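Local atomic coordinates of tail fiber protein (Pseudomonas aeruginosa, PDB entry 6CL6), a protein that probably recognises receptors on the surface of target bacteria, as the trimeric fiber of the contractile R2 pyocin. Residues I314-P319 against R346-T351; A282-S287 against R299-V304. One frame throughout, in Å; residues are numbered along the deposited sequence.

Followed from the N terminus, the chain first reaches strand 281-283 of the larger sheet in the C-terminal head, where contact 2 begins. It closes a short loop, folding the end of strand 281-283 and the turn after it onto strand 297-306, with strand 288-292 lying between in the same antiparallel sheet. Contact 2 is complete before contact 1 opens, so they neither cross nor nest. Contact 1 closes a longer loop, joining the end of strand 310-315 to the loop before strand 352-357, at the end of a second sheet. Their centres are about 12 Å apart, and Gln-300 links them: its NE2 probably hydrogen-bonds to Ile-318 O, tying the loop after strand 310-315 to strand 297-306.

Contact 1: I314-P319 against R346-T351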
loop_
_atom_site.group_PDB
_atom_site.type_symbol
_atom_site.label_atom_id
_atom_site.label_comp_id
_atom_site.label_asym_id
_atom_site.label_seq_id
_atom_site.Cartn_x
_atom_site.Cartn_y
_atom_site.Cartn_z
ATOM N N ILE A 314 -48.094 88.289 -19.245
ATOM C CA ILE A 314 -46.773 87.682 -19.214
ATOM C C ILE A 314 -46.904 86.220 -19.615
ATOM O O ILE A 314 -47.961 85.598 -19.471
ATOM C CB ILE A 314 -46.065 87.786 -17.841
ATOM C CG1 ILE A 314 -46.897 87.108 -16.749
ATOM C CG2 ILE A 314 -45.776 89.256 -17.494
ATOM C CD1 ILE A 314 -46.119 86.840 -15.432
ATOM N N THR A 315 -45.807 85.682 -20.114
ATOM C CA THR A 315 -45.678 84.258 -20.412
ATOM C C THR A 315 -44.560 83.694 -19.558
ATOM O O THR A 315 -43.440 84.239 -19.540
ATOM C CB THR A 315 -45.391 84.019 -21.902
ATOM O OG1 THR A 315 -46.463 84.556 -22.683
ATOM C CG2 THR A 315 -45.259 82.520 -22.187
ATOM N N PHE A 316 -44.866 82.611 -18.837
ATOM C CA PHE A 316 -43.902 82.031 -17.925
ATOM C C PHE A 316 -42.728 81.444 -18.701
ATOM O O PHE A 316 -42.926 80.859 -19.770
ATOM C CB PHE A 316 -44.561 80.936 -17.095
ATOM C CG PHE A 316 -45.705 81.418 -16.252
ATOM C CD1 PHE A 316 -45.597 82.566 -15.487
ATOM C CD2 PHE A 316 -46.898 80.725 -16.236
ATOM C CE1 PHE A 316 -46.654 82.990 -14.707
ATOM C CE2 PHE A 316 -47.952 81.153 -15.466
ATOM C CZ PHE A 316 -47.834 82.275 -14.692
ATOM N N PRO A 317 -41.503 81.554 -18.171
ATOM C CA PRO A 317 -40.344 80.935 -18.847
ATOM C C PRO A 317 -40.561 79.488 -19.255
ATOM O O PRO A 317 -40.164 79.105 -20.371
ATOM C CB PRO A 317 -39.230 81.085 -17.803
ATOM C CG PRO A 317 -39.587 82.354 -17.064
ATOM C CD PRO A 317 -41.094 82.380 -17.006
ATOM N N ILE A 318 -41.150 78.665 -18.388
ATOM C CA ILE A 318 -41.619 77.335 -18.780
ATOM C C ILE A 318 -43.071 77.191 -18.343
ATOM O O ILE A 318 -43.514 77.842 -17.386
ATOM C CB ILE A 318 -40.765 76.212 -18.154
ATOM C CG1 ILE A 318 -40.780 76.321 -16.616
ATOM C CG2 ILE A 318 -39.346 76.266 -18.683
ATOM C CD1 ILE A 318 -40.053 75.166 -15.923
ATOM N N PRO A 319 -43.826 76.331 -19.001
ATOM C CA PRO A 319 -45.197 76.078 -18.548
ATOM C C PRO A 319 -45.196 75.358 -17.218
ATOM O O PRO A 319 -44.352 74.486 -16.959
ATOM C CB PRO A 319 -45.783 75.179 -19.654
ATOM C CG PRO A 319 -44.847 75.293 -20.795
ATOM C CD PRO A 319 -43.503 75.555 -20.221
ATOM N N ARG A 346 -52.687 88.146 -11.435
ATOM C CA ARG A 346 -53.960 87.450 -11.508
ATOM C C ARG A 346 -54.069 86.725 -12.838
ATOM O O ARG A 346 -53.236 86.890 -13.734
ATOM C CB ARG A 346 -55.135 88.413 -11.324
ATOM C CG ARG A 346 -55.565 89.132 -12.602
ATOM C CD ARG A 346 -56.630 90.185 -12.308
ATOM N NE ARG A 346 -57.214 90.743 -13.539
ATOM C CZ ARG A 346 -56.701 91.775 -14.207
ATOM N NH1 ARG A 346 -55.593 92.368 -13.789
ATOM N NH2 ARG A 346 -57.298 92.217 -15.312
ATOM N N GLY A 347 -55.131 85.934 -12.961
ATOM C CA GLY A 347 -55.468 85.325 -14.228
ATOM C C GLY A 347 -54.468 84.304 -14.711
ATOM O O GLY A 347 -54.311 84.123 -15.926
ATOM N N ALA A 348 -53.793 83.625 -13.795
ATOM C CA ALA A 348 -52.721 82.707 -14.168
ATOM C C ALA A 348 -53.284 81.414 -14.742
ATOM O O ALA A 348 -54.169 80.797 -14.147
ATOM C CB ALA A 348 -51.852 82.393 -12.955
ATOM N N THR A 349 -52.746 81.000 -15.885
ATOM C CA THR A 349 -52.936 79.661 -16.421
ATOM C C THR A 349 -51.624 78.898 -16.230
ATOM O O THR A 349 -50.732 79.329 -15.496
ATOM C CB THR A 349 -53.358 79.707 -17.894
ATOM O OG1 THR A 349 -52.258 80.134 -18.718
ATOM C CG2 THR A 349 -54.529 80.667 -18.083
ATOM N N THR A 350 -51.484 77.756 -16.915
ATOM C CA THR A 350 -50.204 77.057 -16.869
ATOM C C THR A 350 -49.118 77.825 -17.625
ATOM O O THR A 350 -47.933 77.564 -17.410
ATOM C CB THR A 350 -50.321 75.664 -17.467
ATOM O OG1 THR A 350 -50.893 75.765 -18.777
ATOM C CG2 THR A 350 -51.185 74.783 -16.589
ATOM N N THR A 351 -49.498 78.765 -18.500
ATOM C CA THR A 351 -48.541 79.426 -19.373
ATOM C C THR A 351 -48.492 80.936 -19.262
ATOM O O THR A 351 -47.466 81.525 -19.635
ATOM C CB THR A 351 -48.830 79.059 -20.843
ATOM O OG1 THR A 351 -50.171 79.416 -21.181
ATOM C CG2 THR A 351 -48.635 77.553 -21.068
HETATM O O HOH W 1 -45.329 79.624 -20.503
#
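Two antiparallel sheets pack face to face in the C-terminal head of the fiber, consistent with the H-type lectin clan of this gp53-like region, and here the end of strand 310-315 is met by the loop leading into strand 352-357. Phe-316 is the central side chain. Chi1 of -61° (CG anti to the carbonyl carbon) points the ring toward the loop, and chi2 of -46° turns its CD2-CE2 edge to it. CE2 comes to 3.3 Å from Thr-349 O, close to the ring plane, and CD2 lies 3.5 Å from Thr-350 O, so the weakly positive ring hydrogens probably meet the negative carbonyl oxygens. Ala-348, small enough to fit at the same edge, adds a loose apolar contact of its CB with Phe-316 CZ. An aromatic residue suits this buried place, since the ring also reaches Gln-300 and Ala-369 of the opposing sheet and packs edge-to-face with Phe-320.

The backbone of Phe-316 extends the pairing of Ile-314 with Ala-353 by one step: its N donates to Thr-351 O at 2.9 Å, nearly straight at 164°, from above the carbonyl plane. A water donates to that oxygen and to Phe-316 O, and Thr-315 CA adds a CH...O contact. Beyond the turn, Pro-319 packs its ring carbon CB 4.0 Å from Thr-351 CG2, a methyl held beside its own backbone N. Threonine serves the loop twice, giving this methyl at Thr-351 and a hydroxyl at Thr-349, whose OG1 forms an ST turn by accepting from Thr-351 N at 3.1 Å.

Contact 2: A282-S287 against R299-V304; sequences ASLGAS and RQWGQV
The connection between strands 281-283 and 288-292 begins with an inverse gamma turn centred on Leu-284, closed by a weak Gly-285 N to Ser-283 O bond, and runs along the edge of the Trp-301 indole on strand 297-306, in the larger antiparallel sheet of the head. Two side-chain hydrogen bonds grip its backbone. Trp-301 NE1 donates to Gly-285 O at 3.0 Å, with the oxygen in the indole plane and the donor nearly along the C=O axis, so the bond helps set how the ring is turned. Tryptophan suits the site by joining one polar N-H to a broad apolar surface. Gln-303, bent at chi2 (81°), brings NE2 to 3.1 Å from Ala-286 O; that oxygen lies in the amide plane, the donor above the carbonyl plane. The same oxygen comes to 3.2 Å from Trp-301 CD1.

Apolar packing comes from Leu-284, which approaches obliquely, its CD2 at the ring edge, 3.8 Å from Trp-301 CH2. The ring also meets Phe-370 of the third subunit edge-to-face, and Leu-284 O accepts from Arg-372 NE of that subunit, so the turn also joins the trimer interface.

Nearer strand 288-292, Ser-287 CA makes a CH...O contact with Trp-301 O, and Ser-287 OG lies 4.1 Å from Gly-302 CA. A water joins the segments there, 2.5 Å from Ser-287 OG and accepting from Gln-303 N at 2.9 Å.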
loop_
_atom_site.group_PDB
_atom_site.type_symbol
_atom_site.label_atom_id
_atom_site.label_comp_id
_atom_site.label_asym_id
_atom_site.label_seq_id
_atom_site.Cartn_x
_atom_site.Cartn_y
_atom_site.Cartn_z
ATOM N N ALA A 282 -32.732 74.310 -12.445
ATOM C CA ALA A 282 -33.083 75.716 -12.599
ATOM C C ALA A 282 -32.452 76.256 -13.868
ATOM O O ALA A 282 -31.556 75.636 -14.455
ATOM C CB ALA A 282 -32.625 76.529 -11.384
ATOM N N SER A 283 -32.983 77.403 -14.305
ATOM C CA SER A 283 -32.371 78.255 -15.315
ATOM C C SER A 283 -32.388 79.658 -14.724
ATOM O O SER A 283 -33.432 80.314 -14.709
ATOM C CB SER A 283 -33.135 78.194 -16.635
ATOM O OG SER A 283 -32.644 79.179 -17.513
ATOM N N LEU A 284 -31.249 80.108 -14.225
ATOM C CA LEU A 284 -31.210 81.292 -13.366
ATOM C C LEU A 284 -30.833 82.545 -14.149
ATOM O O LEU A 284 -29.952 83.300 -13.754
ATOM C CB LEU A 284 -30.243 81.054 -12.211
ATOM C CG LEU A 284 -30.559 79.868 -11.294
ATOM C CD1 LEU A 284 -29.556 79.773 -10.159
ATOM C CD2 LEU A 284 -31.984 79.972 -10.727
ATOM N N GLY A 285 -31.525 82.791 -15.255
ATOM C CA GLY A 285 -31.378 84.037 -15.980
ATOM C C GLY A 285 -32.322 85.108 -15.458
ATOM O O GLY A 285 -33.065 84.908 -14.498
ATOM N N ALA A 286 -32.271 86.277 -16.112
ATOM C CA ALA A 286 -33.172 87.369 -15.772
ATOM C C ALA A 286 -34.630 86.927 -15.838
ATOM O O ALA A 286 -35.436 87.280 -14.971
ATOM C CB ALA A 286 -32.931 88.549 -16.707
ATOM N N SER A 287 -34.993 86.190 -16.870
ATOM C CA SER A 287 -36.233 85.426 -16.890
ATOM C C SER A 287 -35.833 83.980 -16.644
ATOM O O SER A 287 -35.024 83.419 -17.393
ATOM C CB SER A 287 -36.961 85.570 -18.223
ATOM O OG SER A 287 -37.349 86.911 -18.445
ATOM N N ARG A 299 -40.797 77.703 -9.067
ATOM C CA ARG A 299 -40.867 79.153 -8.955
ATOM C C ARG A 299 -40.283 79.768 -10.217
ATOM O O ARG A 299 -39.275 79.286 -10.748
ATOM C CB ARG A 299 -40.109 79.681 -7.737
ATOM C CG ARG A 299 -40.694 79.238 -6.403
ATOM C CD ARG A 299 -40.150 80.094 -5.254
ATOM N NE ARG A 299 -40.657 81.473 -5.265
ATOM C CZ ARG A 299 -41.792 81.879 -4.677
ATOM N NH1 ARG A 299 -42.567 81.014 -4.029
ATOM N NH2 ARG A 299 -42.146 83.153 -4.735
ATOM N N GLN A 300 -40.911 80.841 -10.689
ATOM C CA GLN A 300 -40.487 81.487 -11.916
ATOM C C GLN A 300 -40.547 82.999 -11.701
ATOM O O GLN A 300 -41.165 83.477 -10.755
ATOM C CB GLN A 300 -41.373 81.093 -13.110
ATOM C CG GLN A 300 -41.686 79.608 -13.213
ATOM C CD GLN A 300 -42.167 79.209 -14.615
ATOM O OE1 GLN A 300 -41.572 79.591 -15.609
ATOM N NE2 GLN A 300 -43.257 78.462 -14.677
ATOM N N TRP A 301 -39.877 83.732 -12.591
ATOM C CA TRP A 301 -39.798 85.186 -12.457
ATOM C C TRP A 301 -39.471 85.805 -13.803
ATOM O O TRP A 301 -39.021 85.132 -14.734
ATOM C CB TRP A 301 -38.734 85.599 -11.433
ATOM C CG TRP A 301 -37.416 84.993 -11.733
ATOM C CD1 TRP A 301 -36.418 85.525 -12.488
ATOM C CD2 TRP A 301 -36.945 83.706 -11.294
ATOM N NE1 TRP A 301 -35.356 84.637 -12.552
ATOM C CE2 TRP A 301 -35.654 83.534 -11.808
ATOM C CE3 TRP A 301 -37.494 82.698 -10.492
ATOM C CZ2 TRP A 301 -34.901 82.371 -11.575
ATOM C CZ3 TRP A 301 -36.741 81.550 -10.260
ATOM C CH2 TRP A 301 -35.465 81.416 -10.796
ATOM N N GLY A 302 -39.695 87.111 -13.877
ATOM C CA GLY A 302 -39.452 87.860 -15.091
ATOM C C GLY A 302 -39.796 89.320 -14.854
ATOM O O GLY A 302 -40.031 89.745 -13.720
ATOM N N GLN A 303 -39.795 90.079 -15.940
ATOM C CA GLN A 303 -40.176 91.490 -15.891
ATOM C C GLN A 303 -41.071 91.789 -17.084
ATOM O O GLN A 303 -41.043 91.078 -18.086
ATOM C CB GLN A 303 -38.972 92.430 -15.907
ATOM C CG GLN A 303 -37.895 92.125 -14.888
ATOM C CD GLN A 303 -36.954 91.008 -15.349
ATOM O OE1 GLN A 303 -36.567 90.954 -16.525
ATOM N NE2 GLN A 303 -36.586 90.105 -14.426
ATOM N N VAL A 304 -41.865 92.859 -16.975
ATOM C CA VAL A 304 -42.805 93.198 -18.035
ATOM C C VAL A 304 -43.053 94.697 -17.999
ATOM O O VAL A 304 -43.120 95.297 -16.930
ATOM C CB VAL A 304 -44.115 92.383 -17.891
ATOM C CG1 VAL A 304 -44.864 92.756 -16.636
ATOM C CG2 VAL A 304 -44.989 92.537 -19.115
HETATM O O HOH W 2 -38.961 88.808 -18.362
#